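Local atomic coordinates of trans-isoprenyl diphosphate synthase (Caulobacter crescentus, PDB entry 3OYR), a protein that probably extends farnesyl diphosphate with isopentenyl units to all-trans-octaprenyl diphosphate, the side-chain precursor of isoprenoid quinones, in a metal-dependent reaction. Residues 50-55 and 130-135; 78-83 and 215-220; 101-106 and 118-123; 232-237 and 304-309; 319-324 and 331-336. All coordinates share one frame; numbering follows the deposited sequence.

Contacts 3 and 4 each include a segment that lines the active site: Asp105 of residues 101-106 binds one calcium ion and Asp232 of residues 232-237 the other, next to dimethylallyl diphosphate. The diphosphate of the chain G ligand bridges the two ions, although the centres of these contacts are about 24 Å apart. Contact 1 packs against contact 3, with centres about 12 Å apart, and both reach the second subunit. Contacts 2 and 5 also touch, their centres about 10 Å apart. Contact 5 lies across the chain's centre from contacts 1 and 3. Helix 211-238 runs from contact 2 to contact 4, and helix 302-320 from contact 4 towards contact 5.

Contact 1: residues 50-55 and 130-135; sequences VAIIPA and VLVGDF
On the helix that turns Val132 and Phe135 against Ile53, Val130 O accepts two hydrogen bonds, one from Asp134 N at 2.9 Å and one from the side-chain NE2 of His104. The meeting of the two segments itself is apolar and centres on Ile53. Its CG2 sits above one face of the Phe135 ring in a CH-pi contact, 3.6 Å from the centroid and 19° off the normal, closest to the CD2 side. This methyl is placed there because it stands anti to the backbone N, while the longer branch runs beside that N (chi1 -68°) and brings CD1 to 3.9 Å from Phe135 CD1 on the same side of the ring. Val132 passes alongside in the opposite direction, its CG2 4.1 Å from Ile53 CG1. Without the flat ring of Phe135, as with an alanine here, the Ile53 methyl would probably face a gap. The start of helix 52-61 is thereby joined to helix 126-147. Both segments also reach the second subunit, where Val50 and Leu131 pack on Val168 of that subunit and Asp134 OD2 is hydrogen-bonded to its His104 ND1.

Contact 2: residues 78-83 and 215-220; sequences RLAGAD and EALRDY
Leu79 and Ala80, in the last turn of helix 68-79, which a Schellman motif closes at Gly81, meet Leu217 of helix 211-238 inside the mainly helical isoprenyl synthase fold. The backbone makes the turn: Gly81 N reaches back to Arg78 O in a weak bond of 3.0 Å, and Gly81 takes a positive phi of 77°, a value that favours glycine. The apolar part is a small meeting of methyls, both methyls of Leu217 being used. Phe324 touches Leu79 and Leu217 alike, so the two helices also share an aromatic neighbour. Charged groups belong to the surroundings: Arg78 forms a salt bridge with Asp34, and Arg218 forms two, with Glu194 and Glu201 of helix 181-206. The fork of Leu217 splits between its partners, with CD2 lying 4.2 Å from Leu79 CD2, while CD1 approaches Ala80 CB at 4.5 Å.

Contact 3: residues 101-106 and 118-123; sequences TLLHDD and VAAHLI. With CA (calcium ion), chain E; DMA (dimethylallyl diphosphate), chain G.
Asp106 and Leu103, one turn apart on helix 87-109, face His121 and Ala120 behind the DDxxD motif formed by Asp105, Asp106 and Asp109. Leu103 brings CD2 to 3.9 Å from Ala120 CB. The His121 imidazole, its CG set between the backbone N and carbonyl carbon (chi1 65°), swings back to the helix: CD2 lies 4.2 Å from Asp106 CB, and NE2, hydrogen-bonded to Ser111 O, is 3.3 Å from Asp106 O. With His121 replaced by an alanine, Ser111 O is likely to lose this partner and a gap to open beside Asp106. Asp105 is turned to the active site instead. Its CG, anti to the backbone N (chi1 178°), carries OD2 to the calcium ion at 2.3 Å; Asp109 binds the same ion. Leu102 CD2 lines the prenyl end, 3.6 Å from C5 of the chain G ligand. Asp106 supports this site from the second shell: OD1, salt-bridged to Arg114, also accepts a 2.8 Å hydrogen bond from a calcium-bound water.

Contact 4: residues 232-237 and 304-309; sequences DDALDY and DATLDL. With CA (calcium ion), chain F; DMA (dimethylallyl diphosphate), chain D.
Ala234, within the second DDxxD motif of this synthase family (Asp232, Asp233 and Asp236), packs its CB against helix 302-320. Leu307 CD2 comes to 3.8 Å from that CB, and Thr306 CG2 to 4.1 Å. The methyl of Thr306 is available because it stands anti to the backbone N, while OG1 is tied within its own helix to Ala302 O. This meeting backs the metal-binding side of helix 211-238, for Asp232 projects away from residues 304-309. Its OD1 binds calcium at 2.3 Å, and OD2 forms a salt bridge with Lys246. The rest of the coordination sphere consists of three waters together with O1A and O2B of the chain G dimethylallyl diphosphate, at 2.4 and 2.2 Å from the calcium of chain F. A second dimethylallyl diphosphate, chain D, lies close by, its C4 3.6 Å from Asp232 OD2. Further out, Asp233 OD1 is within hydrogen-bonding distance of one metal-bound water, and its carboxylate is held by Gln229 and Tyr184. Asp236 reaches the ion through water: OD1 accepts a hydrogen bond from one calcium-bound water and lies near a second, while standing 3.9 Å from the metal.

Contact 5: residues 319-324 and 331-336; sequences AALAMF and EALEEL
Leu321 drives one methyl against the side of the last helix, its CD1 resting 3.7 Å from Leu333 CB. The side chain is stretched to do this: CG stands anti to the carbonyl carbon (chi1 -58°), and CD1 continues the chain away from CA (chi2 175°), which puts the CD1 methyl at the tip of the extended side chain, against the side of the helix. Leu333 has much the same rotamer, yet the two leucines cross at about a right angle, and it is the base of Leu333 that receives the contact. Glu334 adds its aliphatic part, with CG 4.4 Å from Leu321 CD1, while its carboxylate extends further and makes a long, weak ion pair with Arg330. The two segments belong to a helical hairpin near the C-terminus, in which helix 302-320 gives way to a loop before helix 328-342. A type I beta turn from Leu321 to Phe324 starts that loop, closed by a hydrogen bond of 2.8 Å from Phe324 N to Leu321 O. Within the turn the Phe324 ring has Leu321 CA at its edge, and Met323 CG lies 3.9 Å above the plane of that ring, offset toward the rim. Around the hairpin, Leu321 touches Tyr220 of helix 211-238, and Leu333 touches Ala75 of helix 68-79. On helix 328-342, Ala332 packs on Leu30, and Glu335 OE1 forms a salt bridge with Arg26 NE of helix 25-45.

Contact 1: residues 50-55 and 130-135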
# COMPACT_ATOMS: atom_id res chain seq x y z
N VAL B 50 12.94 12.69 3.20
CA VAL B 50 11.75 13.44 2.78
C VAL B 50 10.91 13.71 4.04
O VAL B 50 10.23 12.81 4.55
CB VAL B 50 10.96 12.64 1.71
CG1 VAL B 50 9.83 13.47 1.17
CG2 VAL B 50 11.88 12.20 0.59
N ALA B 51 10.96 14.95 4.53
CA ALA B 51 10.57 15.27 5.92
C ALA B 51 9.09 15.04 6.29
O ALA B 51 8.78 14.74 7.45
CB ALA B 51 11.02 16.70 6.27
N ILE B 52 8.19 15.20 5.31
CA ILE B 52 6.75 14.97 5.48
C ILE B 52 6.47 13.53 5.96
O ILE B 52 5.61 13.31 6.83
CB ILE B 52 5.96 15.31 4.18
CG1 ILE B 52 5.68 16.82 4.09
CG2 ILE B 52 4.63 14.52 4.09
CD1 ILE B 52 4.68 17.23 2.99
N ILE B 53 7.23 12.58 5.41
CA ILE B 53 7.05 11.16 5.73
C ILE B 53 7.11 10.85 7.24
O ILE B 53 6.10 10.43 7.78
CB ILE B 53 7.96 10.24 4.86
CG1 ILE B 53 7.51 10.26 3.41
CG2 ILE B 53 7.92 8.85 5.39
CD1 ILE B 53 8.52 9.62 2.45
N PRO B 54 8.27 11.10 7.93
CA PRO B 54 8.25 10.86 9.39
C PRO B 54 7.32 11.79 10.19
O PRO B 54 6.83 11.39 11.24
CB PRO B 54 9.72 11.09 9.80
CG PRO B 54 10.29 11.95 8.73
CD PRO B 54 9.62 11.47 7.47
N ALA B 55 7.07 13.00 9.70
CA ALA B 55 6.11 13.91 10.35
C ALA B 55 4.69 13.34 10.32
O ALA B 55 4.07 13.20 11.36
CB ALA B 55 6.16 15.30 9.72
N VAL B 130 -2.22 9.04 1.55
CA VAL B 130 -2.12 7.86 0.69
C VAL B 130 -0.67 7.47 0.43
O VAL B 130 -0.30 6.32 0.66
CB VAL B 130 -2.91 8.07 -0.62
CG1 VAL B 130 -2.52 7.06 -1.71
CG2 VAL B 130 -4.39 7.97 -0.30
N LEU B 131 0.15 8.44 0.03
CA LEU B 131 1.57 8.20 -0.29
C LEU B 131 2.44 7.74 0.88
O LEU B 131 3.30 6.86 0.71
CB LEU B 131 2.18 9.41 -1.01
CG LEU B 131 1.58 9.85 -2.36
CD1 LEU B 131 2.27 11.11 -2.88
CD2 LEU B 131 1.64 8.74 -3.41
N VAL B 132 2.21 8.31 2.06
CA VAL B 132 2.91 7.88 3.28
C VAL B 132 2.48 6.47 3.69
O VAL B 132 3.32 5.64 4.09
CB VAL B 132 2.77 8.89 4.45
CG1 VAL B 132 3.38 8.34 5.75
CG2 VAL B 132 3.45 10.23 4.07
N GLY B 133 1.20 6.17 3.51
CA GLY B 133 0.73 4.79 3.62
C GLY B 133 1.49 3.87 2.69
O GLY B 133 1.99 2.83 3.15
N ASP B 134 1.62 4.25 1.41
CA ASP B 134 2.44 3.48 0.45
C ASP B 134 3.89 3.28 0.91
O ASP B 134 4.43 2.18 0.75
CB ASP B 134 2.41 4.08 -0.96
CG ASP B 134 1.02 4.10 -1.57
OD1 ASP B 134 0.13 3.39 -1.03
OD2 ASP B 134 0.82 4.81 -2.58
N PHE B 135 4.50 4.32 1.49
CA PHE B 135 5.84 4.24 2.12
C PHE B 135 5.91 3.17 3.23
O PHE B 135 6.83 2.33 3.25
CB PHE B 135 6.26 5.62 2.68
CG PHE B 135 7.58 5.60 3.47
CD1 PHE B 135 8.80 5.71 2.82
CD2 PHE B 135 7.58 5.47 4.86
CE1 PHE B 135 10.00 5.68 3.54
CE2 PHE B 135 8.77 5.45 5.59
CZ PHE B 135 9.98 5.57 4.93

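Contact 2: residues 78-83 and 215-220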
# COMPACT_ATOMS: atom_id res chain seq x y z
N ARG B 78 6.60 -16.61 20.82
CA ARG B 78 6.99 -17.16 22.12
C ARG B 78 6.20 -18.42 22.51
O ARG B 78 6.77 -19.35 23.09
CB ARG B 78 6.85 -16.10 23.21
CG ARG B 78 7.80 -14.89 23.06
CD ARG B 78 9.26 -15.32 23.12
NE ARG B 78 10.22 -14.23 22.93
CZ ARG B 78 11.51 -14.42 22.68
NH1 ARG B 78 12.00 -15.64 22.58
NH2 ARG B 78 12.32 -13.38 22.52
N LEU B 79 4.90 -18.45 22.20
CA LEU B 79 4.08 -19.65 22.44
C LEU B 79 4.59 -20.81 21.59
O LEU B 79 4.73 -21.93 22.09
CB LEU B 79 2.58 -19.39 22.18
CG LEU B 79 1.53 -20.43 22.63
CD1 LEU B 79 1.71 -20.87 24.09
CD2 LEU B 79 0.10 -19.93 22.40
N ALA B 80 4.93 -20.53 20.33
CA ALA B 80 5.53 -21.54 19.47
C ALA B 80 6.99 -21.88 19.82
O ALA B 80 7.55 -22.81 19.27
CB ALA B 80 5.39 -21.17 17.99
N GLY B 81 7.58 -21.14 20.76
CA GLY B 81 8.92 -21.44 21.25
C GLY B 81 10.03 -21.01 20.31
O GLY B 81 10.85 -21.83 19.91
N ALA B 82 10.05 -19.73 19.94
CA ALA B 82 11.13 -19.18 19.10
C ALA B 82 12.47 -19.13 19.84
O ALA B 82 12.50 -18.94 21.06
CB ALA B 82 10.75 -17.79 18.59
N ASP B 83 13.57 -19.31 19.14
CA ASP B 83 14.88 -19.30 19.81
C ASP B 83 15.69 -18.04 19.54
O ASP B 83 16.72 -17.81 20.17
CB ASP B 83 15.69 -20.58 19.54
CG ASP B 83 15.89 -20.86 18.06
OD1 ASP B 83 15.67 -19.97 17.22
OD2 ASP B 83 16.28 -22.00 17.73
N GLU B 215 -1.09 -23.34 12.18
CA GLU B 215 -2.49 -23.40 11.81
C GLU B 215 -3.38 -23.10 13.02
O GLU B 215 -4.34 -22.34 12.89
CB GLU B 215 -2.88 -24.75 11.17
CG GLU B 215 -2.49 -24.94 9.68
CD GLU B 215 -2.95 -23.81 8.73
OE1 GLU B 215 -4.07 -23.26 8.87
OE2 GLU B 215 -2.17 -23.47 7.81
N ALA B 216 -3.00 -23.63 14.18
CA ALA B 216 -3.73 -23.35 15.43
C ALA B 216 -3.71 -21.87 15.79
O ALA B 216 -4.73 -21.28 16.16
CB ALA B 216 -3.17 -24.18 16.56
N LEU B 217 -2.54 -21.26 15.66
CA LEU B 217 -2.35 -19.87 15.98
C LEU B 217 -3.03 -18.95 14.99
O LEU B 217 -3.64 -17.95 15.38
CB LEU B 217 -0.85 -19.56 16.13
CG LEU B 217 -0.44 -19.84 17.58
CD1 LEU B 217 1.08 -20.07 17.69
CD2 LEU B 217 -0.92 -18.70 18.51
N ARG B 218 -2.94 -19.31 13.71
CA ARG B 218 -3.74 -18.68 12.67
C ARG B 218 -5.23 -18.69 13.01
O ARG B 218 -5.89 -17.64 12.94
CB ARG B 218 -3.52 -19.35 11.32
CG ARG B 218 -4.32 -18.68 10.25
CD ARG B 218 -4.19 -19.26 8.87
NE ARG B 218 -5.08 -18.50 8.00
CZ ARG B 218 -4.84 -17.26 7.56
NH1 ARG B 218 -3.70 -16.61 7.83
NH2 ARG B 218 -5.75 -16.68 6.81
N ASP B 219 -5.73 -19.86 13.38
CA ASP B 219 -7.13 -20.06 13.81
C ASP B 219 -7.49 -19.13 14.97
O ASP B 219 -8.58 -18.56 15.00
CB ASP B 219 -7.29 -21.53 14.24
CG ASP B 219 -8.75 -22.00 14.37
OD1 ASP B 219 -9.68 -21.31 13.88
OD2 ASP B 219 -8.94 -23.09 14.98
N TYR B 220 -6.57 -18.98 15.94
CA TYR B 220 -6.76 -18.09 17.08
C TYR B 220 -6.93 -16.66 16.60
O TYR B 220 -7.89 -15.99 16.97
CB TYR B 220 -5.59 -18.20 18.12
CG TYR B 220 -5.62 -17.08 19.13
CD1 TYR B 220 -6.46 -17.15 20.23
CD2 TYR B 220 -4.85 -15.92 18.95
CE1 TYR B 220 -6.53 -16.11 21.16
CE2 TYR B 220 -4.93 -14.88 19.87
CZ TYR B 220 -5.76 -14.99 20.97
OH TYR B 220 -5.84 -13.95 21.86

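Contact 3: residues 101-106 and 118-123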
# COMPACT_ATOMS: atom_id res chain seq x y z
N THR B 101 -3.00 0.95 6.49
CA THR B 101 -4.41 0.70 6.18
C THR B 101 -5.29 1.74 6.87
O THR B 101 -6.31 2.13 6.33
CB THR B 101 -4.92 -0.68 6.63
OG1 THR B 101 -4.91 -0.75 8.06
CG2 THR B 101 -4.08 -1.81 6.04
N LEU B 102 -4.89 2.17 8.07
CA LEU B 102 -5.55 3.30 8.75
C LEU B 102 -5.54 4.59 7.95
O LEU B 102 -6.58 5.24 7.81
CB LEU B 102 -4.95 3.55 10.14
CG LEU B 102 -5.04 2.40 11.13
CD1 LEU B 102 -4.42 2.82 12.45
CD2 LEU B 102 -6.49 1.90 11.34
N LEU B 103 -4.37 4.96 7.44
CA LEU B 103 -4.23 6.18 6.66
C LEU B 103 -5.13 6.13 5.43
O LEU B 103 -5.86 7.07 5.15
CB LEU B 103 -2.77 6.42 6.26
CG LEU B 103 -1.82 6.84 7.40
CD1 LEU B 103 -0.39 6.82 6.93
CD2 LEU B 103 -2.18 8.19 7.97
N HIS B 104 -5.12 4.99 4.74
CA HIS B 104 -5.92 4.80 3.56
C HIS B 104 -7.40 4.72 3.89
O HIS B 104 -8.22 5.35 3.22
CB HIS B 104 -5.43 3.56 2.80
CG HIS B 104 -4.13 3.77 2.09
ND1 HIS B 104 -3.73 3.00 1.03
CD2 HIS B 104 -3.15 4.69 2.28
CE1 HIS B 104 -2.57 3.44 0.58
NE2 HIS B 104 -2.19 4.46 1.33
N ASP B 105 -7.75 4.00 4.96
CA ASP B 105 -9.14 3.79 5.29
C ASP B 105 -9.78 5.10 5.78
O ASP B 105 -10.90 5.41 5.40
CB ASP B 105 -9.30 2.67 6.30
CG ASP B 105 -10.74 2.44 6.72
OD1 ASP B 105 -11.52 1.83 5.97
OD2 ASP B 105 -11.11 2.89 7.83
N ASP B 106 -9.04 5.88 6.58
CA ASP B 106 -9.53 7.20 7.01
C ASP B 106 -9.76 8.18 5.86
O ASP B 106 -10.71 8.98 5.92
CB ASP B 106 -8.60 7.85 8.04
CG ASP B 106 -8.77 7.26 9.43
OD1 ASP B 106 -9.88 6.77 9.77
OD2 ASP B 106 -7.77 7.29 10.18
N VAL B 118 -6.59 14.72 15.14
CA VAL B 118 -7.17 14.97 13.82
C VAL B 118 -6.55 13.97 12.84
O VAL B 118 -5.36 13.65 12.95
CB VAL B 118 -6.91 16.46 13.38
CG1 VAL B 118 -5.41 16.78 13.34
CG2 VAL B 118 -7.56 16.78 12.05
N ALA B 119 -7.36 13.43 11.93
CA ALA B 119 -6.87 12.49 10.93
C ALA B 119 -5.84 13.18 10.03
O ALA B 119 -6.08 14.28 9.54
CB ALA B 119 -8.02 11.95 10.11
N ALA B 120 -4.70 12.51 9.83
CA ALA B 120 -3.54 13.05 9.09
C ALA B 120 -3.86 13.75 7.78
O ALA B 120 -3.24 14.77 7.45
CB ALA B 120 -2.52 11.95 8.85
N HIS B 121 -4.83 13.23 7.03
CA HIS B 121 -5.21 13.80 5.74
C HIS B 121 -5.87 15.17 5.81
O HIS B 121 -5.99 15.86 4.80
CB HIS B 121 -6.08 12.83 4.94
CG HIS B 121 -7.42 12.56 5.56
ND1 HIS B 121 -8.56 13.28 5.24
CD2 HIS B 121 -7.81 11.63 6.47
CE1 HIS B 121 -9.58 12.80 5.93
NE2 HIS B 121 -9.16 11.81 6.68
N LEU B 122 -6.31 15.57 7.01
CA LEU B 122 -6.84 16.92 7.20
C LEU B 122 -5.74 17.96 7.44
O LEU B 122 -5.97 19.16 7.30
CB LEU B 122 -7.89 16.94 8.33
CG LEU B 122 -9.24 16.26 8.05
CD1 LEU B 122 -10.11 16.18 9.31
CD2 LEU B 122 -10.00 16.96 6.93
N ILE B 123 -4.55 17.48 7.80
CA ILE B 123 -3.38 18.33 8.02
C ILE B 123 -2.46 18.37 6.79
O ILE B 123 -2.03 19.44 6.35
CB ILE B 123 -2.57 17.85 9.26
CG1 ILE B 123 -3.42 17.90 10.53
CG2 ILE B 123 -1.27 18.64 9.42
CD1 ILE B 123 -4.10 19.26 10.80
CA CA E . -13.02 3.48 8.93
C1 DMA G . -11.77 -1.21 8.80
O1 DMA G . -12.64 -1.05 9.92
C2 DMA G . -10.53 -0.37 8.88
C3 DMA G . -9.33 -0.83 8.53
C4 DMA G . -9.08 -2.22 8.02
C5 DMA G . -8.18 0.11 8.65
PA DMA G . -13.39 0.32 10.36
O1A DMA G . -14.56 -0.15 11.17
O2A DMA G . -13.59 1.27 9.21
O3A DMA G . -12.26 0.89 11.37
PB DMA G . -12.27 2.32 12.12
O1B DMA G . -11.05 2.11 12.98
O2B DMA G . -13.59 2.39 12.84
O3B DMA G . -12.16 3.39 11.06
O HOH W 1 -12.30 5.68 8.98
O HOH W 2 -15.15 4.35 9.93

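Contact 4: residues 232-237 and 304-309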
# COMPACT_ATOMS: atom_id res chain seq x y z
N ASP B 232 -15.92 -3.76 17.53
CA ASP B 232 -15.66 -2.44 16.96
C ASP B 232 -16.90 -1.84 16.31
O ASP B 232 -17.19 -0.65 16.48
CB ASP B 232 -14.52 -2.48 15.94
CG ASP B 232 -14.15 -1.11 15.44
OD1 ASP B 232 -14.66 -0.69 14.36
OD2 ASP B 232 -13.38 -0.42 16.16
N ASP B 233 -17.63 -2.67 15.55
CA ASP B 233 -18.87 -2.24 14.92
C ASP B 233 -19.94 -1.85 15.96
O ASP B 233 -20.64 -0.85 15.77
CB ASP B 233 -19.37 -3.30 13.94
CG ASP B 233 -18.53 -3.35 12.66
OD1 ASP B 233 -17.62 -2.51 12.47
OD2 ASP B 233 -18.77 -4.24 11.82
N ALA B 234 -20.05 -2.62 17.04
CA ALA B 234 -20.96 -2.28 18.14
C ALA B 234 -20.53 -1.00 18.86
O ALA B 234 -21.38 -0.17 19.18
CB ALA B 234 -21.06 -3.43 19.15
N LEU B 235 -19.22 -0.85 19.10
CA LEU B 235 -18.65 0.37 19.68
C LEU B 235 -18.92 1.63 18.85
O LEU B 235 -18.98 2.73 19.39
CB LEU B 235 -17.15 0.22 19.96
CG LEU B 235 -16.79 -0.54 21.24
CD1 LEU B 235 -15.29 -0.77 21.33
CD2 LEU B 235 -17.30 0.21 22.49
N ASP B 236 -19.09 1.48 17.55
CA ASP B 236 -19.37 2.62 16.70
C ASP B 236 -20.71 3.30 17.06
O ASP B 236 -20.85 4.51 16.93
CB ASP B 236 -19.37 2.23 15.23
CG ASP B 236 -18.93 3.38 14.33
OD1 ASP B 236 -17.75 3.80 14.42
OD2 ASP B 236 -19.75 3.87 13.53
N TYR B 237 -21.66 2.50 17.51
CA TYR B 237 -22.93 3.04 17.97
C TYR B 237 -22.91 3.33 19.47
O TYR B 237 -23.31 4.41 19.89
CB TYR B 237 -24.09 2.11 17.57
CG TYR B 237 -24.37 2.15 16.09
CD1 TYR B 237 -25.19 3.15 15.55
CD2 TYR B 237 -23.79 1.22 15.22
CE1 TYR B 237 -25.44 3.21 14.19
CE2 TYR B 237 -24.05 1.27 13.85
CZ TYR B 237 -24.88 2.28 13.35
OH TYR B 237 -25.16 2.38 12.02
N ASP B 304 -26.56 -5.89 21.69
CA ASP B 304 -26.29 -7.08 22.51
C ASP B 304 -26.08 -8.34 21.68
O ASP B 304 -25.17 -9.12 21.96
CB ASP B 304 -27.39 -7.30 23.55
CG ASP B 304 -27.27 -6.35 24.73
OD1 ASP B 304 -28.33 -5.93 25.27
OD2 ASP B 304 -26.13 -6.01 25.13
N ALA B 305 -26.91 -8.52 20.66
CA ALA B 305 -26.82 -9.67 19.75
C ALA B 305 -25.49 -9.70 18.96
O ALA B 305 -24.93 -10.78 18.74
CB ALA B 305 -28.03 -9.70 18.81
N THR B 306 -25.00 -8.53 18.55
CA THR B 306 -23.68 -8.36 17.92
C THR B 306 -22.56 -8.86 18.84
O THR B 306 -21.69 -9.66 18.42
CB THR B 306 -23.43 -6.88 17.57
OG1 THR B 306 -24.47 -6.42 16.69
CG2 THR B 306 -22.08 -6.69 16.86
N LEU B 307 -22.60 -8.42 20.10
CA LEU B 307 -21.63 -8.84 21.11
C LEU B 307 -21.75 -10.31 21.52
O LEU B 307 -20.73 -10.92 21.90
CB LEU B 307 -21.64 -7.90 22.33
CG LEU B 307 -21.27 -6.42 22.08
CD1 LEU B 307 -21.41 -5.58 23.36
CD2 LEU B 307 -19.87 -6.24 21.49
N ASP B 308 -22.96 -10.88 21.44
CA ASP B 308 -23.17 -12.33 21.62
C ASP B 308 -22.42 -13.11 20.54
O ASP B 308 -21.79 -14.15 20.82
CB ASP B 308 -24.66 -12.72 21.54
CG ASP B 308 -25.45 -12.32 22.78
OD1 ASP B 308 -26.69 -12.17 22.66
OD2 ASP B 308 -24.86 -12.14 23.87
N LEU B 309 -22.50 -12.62 19.32
CA LEU B 309 -21.80 -13.24 18.21
C LEU B 309 -20.28 -13.05 18.38
O LEU B 309 -19.51 -13.99 18.19
CB LEU B 309 -22.29 -12.68 16.87
CG LEU B 309 -21.71 -13.29 15.58
CD1 LEU B 309 -21.89 -14.81 15.54
CD2 LEU B 309 -22.32 -12.65 14.33
CA CA F . -15.32 1.05 13.08
C1 DMA D . -8.63 0.05 14.05
O1 DMA D . -7.79 -0.85 14.78
C2 DMA D . -8.84 -0.87 12.89
C3 DMA D . -9.89 -1.68 12.81
C4 DMA D . -11.02 -1.66 13.80
C5 DMA D . -9.92 -2.63 11.65
PA DMA D . -7.49 -0.81 16.36
O1A DMA D . -6.60 -1.97 16.76
O2A DMA D . -8.81 -0.71 17.08
O3A DMA D . -6.71 0.60 16.37
PB DMA D . -5.40 1.06 17.23
O1B DMA D . -4.20 0.49 16.49
O2B DMA D . -5.57 2.55 17.03
O3B DMA D . -5.53 0.56 18.64
O HOH W 3 -16.00 2.10 15.12
O HOH W 4 -17.38 -0.03 12.79
O HOH W 5 -16.26 3.01 12.03

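Contact 5: residues 319-324 and 331-336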
# COMPACT_ATOMS: atom_id res chain seq x y z
N ALA B 319 -10.57 -21.70 22.12
CA ALA B 319 -10.53 -23.13 21.84
C ALA B 319 -9.48 -23.48 20.80
O ALA B 319 -8.91 -24.57 20.83
CB ALA B 319 -11.95 -23.67 21.43
N ALA B 320 -9.20 -22.55 19.88
CA ALA B 320 -8.10 -22.74 18.91
C ALA B 320 -6.71 -23.01 19.53
O ALA B 320 -5.85 -23.60 18.88
CB ALA B 320 -8.03 -21.57 17.96
N LEU B 321 -6.50 -22.58 20.77
CA LEU B 321 -5.20 -22.78 21.46
C LEU B 321 -5.07 -24.06 22.30
O LEU B 321 -4.02 -24.29 22.91
CB LEU B 321 -4.89 -21.58 22.34
CG LEU B 321 -4.83 -20.21 21.65
CD1 LEU B 321 -4.63 -19.16 22.71
CD2 LEU B 321 -3.69 -20.16 20.63
N ALA B 322 -6.11 -24.89 22.29
CA ALA B 322 -6.19 -26.12 23.09
C ALA B 322 -4.95 -27.01 23.08
O ALA B 322 -4.63 -27.60 24.11
CB ALA B 322 -7.40 -26.95 22.66
N MET B 323 -4.28 -27.12 21.92
CA MET B 323 -3.09 -27.97 21.79
C MET B 323 -1.86 -27.42 22.52
O MET B 323 -0.87 -28.13 22.71
CB MET B 323 -2.74 -28.22 20.30
CG MET B 323 -1.99 -27.06 19.59
SD MET B 323 -1.30 -27.42 17.94
CE MET B 323 0.04 -28.56 18.36
N PHE B 324 -1.91 -26.15 22.92
CA PHE B 324 -0.75 -25.55 23.57
C PHE B 324 -0.77 -25.83 25.07
O PHE B 324 -1.84 -26.02 25.64
CB PHE B 324 -0.67 -24.06 23.26
CG PHE B 324 -0.34 -23.77 21.83
CD1 PHE B 324 -1.34 -23.43 20.92
CD2 PHE B 324 0.98 -23.86 21.38
CE1 PHE B 324 -1.04 -23.18 19.59
CE2 PHE B 324 1.30 -23.61 20.05
CZ PHE B 324 0.28 -23.27 19.15
N GLU B 331 -2.55 -18.18 28.56
CA GLU B 331 -3.51 -17.42 29.36
C GLU B 331 -3.67 -15.95 28.94
O GLU B 331 -4.78 -15.40 28.96
CB GLU B 331 -3.11 -17.49 30.84
CG GLU B 331 -3.99 -16.66 31.79
CD GLU B 331 -4.89 -17.50 32.70
OE1 GLU B 331 -5.82 -16.92 33.30
OE2 GLU B 331 -4.66 -18.73 32.81
N ALA B 332 -2.55 -15.31 28.59
CA ALA B 332 -2.56 -13.94 28.07
C ALA B 332 -3.38 -13.84 26.78
O ALA B 332 -4.16 -12.89 26.58
CB ALA B 332 -1.12 -13.46 27.84
N LEU B 333 -3.25 -14.83 25.91
CA LEU B 333 -4.02 -14.85 24.65
C LEU B 333 -5.50 -15.17 24.87
O LEU B 333 -6.38 -14.69 24.15
CB LEU B 333 -3.39 -15.81 23.65
CG LEU B 333 -2.06 -15.32 23.07
CD1 LEU B 333 -1.61 -16.28 22.01
CD2 LEU B 333 -2.21 -13.92 22.47
N GLU B 334 -5.79 -15.94 25.91
CA GLU B 334 -7.19 -16.17 26.25
C GLU B 334 -7.82 -14.93 26.85
O GLU B 334 -8.96 -14.59 26.53
CB GLU B 334 -7.31 -17.40 27.14
CG GLU B 334 -7.01 -18.68 26.36
CD GLU B 334 -6.97 -19.91 27.25
OE1 GLU B 334 -6.76 -19.76 28.47
OE2 GLU B 334 -7.12 -21.03 26.71
N GLU B 335 -7.04 -14.20 27.65
CA GLU B 335 -7.56 -12.98 28.24
C GLU B 335 -7.77 -11.90 27.18
O GLU B 335 -8.69 -11.08 27.28
CB GLU B 335 -6.65 -12.49 29.40
CG GLU B 335 -6.72 -13.40 30.64
CD GLU B 335 -5.68 -13.05 31.70
OE1 GLU B 335 -4.69 -12.37 31.40
OE2 GLU B 335 -5.86 -13.47 32.86
N LEU B 336 -6.92 -11.91 26.15
CA LEU B 336 -7.07 -10.97 25.02
C LEU B 336 -8.35 -11.24 24.22
O LEU B 336 -9.03 -10.30 23.78
CB LEU B 336 -5.84 -11.01 24.10
CG LEU B 336 -5.88 -10.20 22.79
CD1 LEU B 336 -5.85 -8.69 23.08
CD2 LEU B 336 -4.74 -10.58 21.87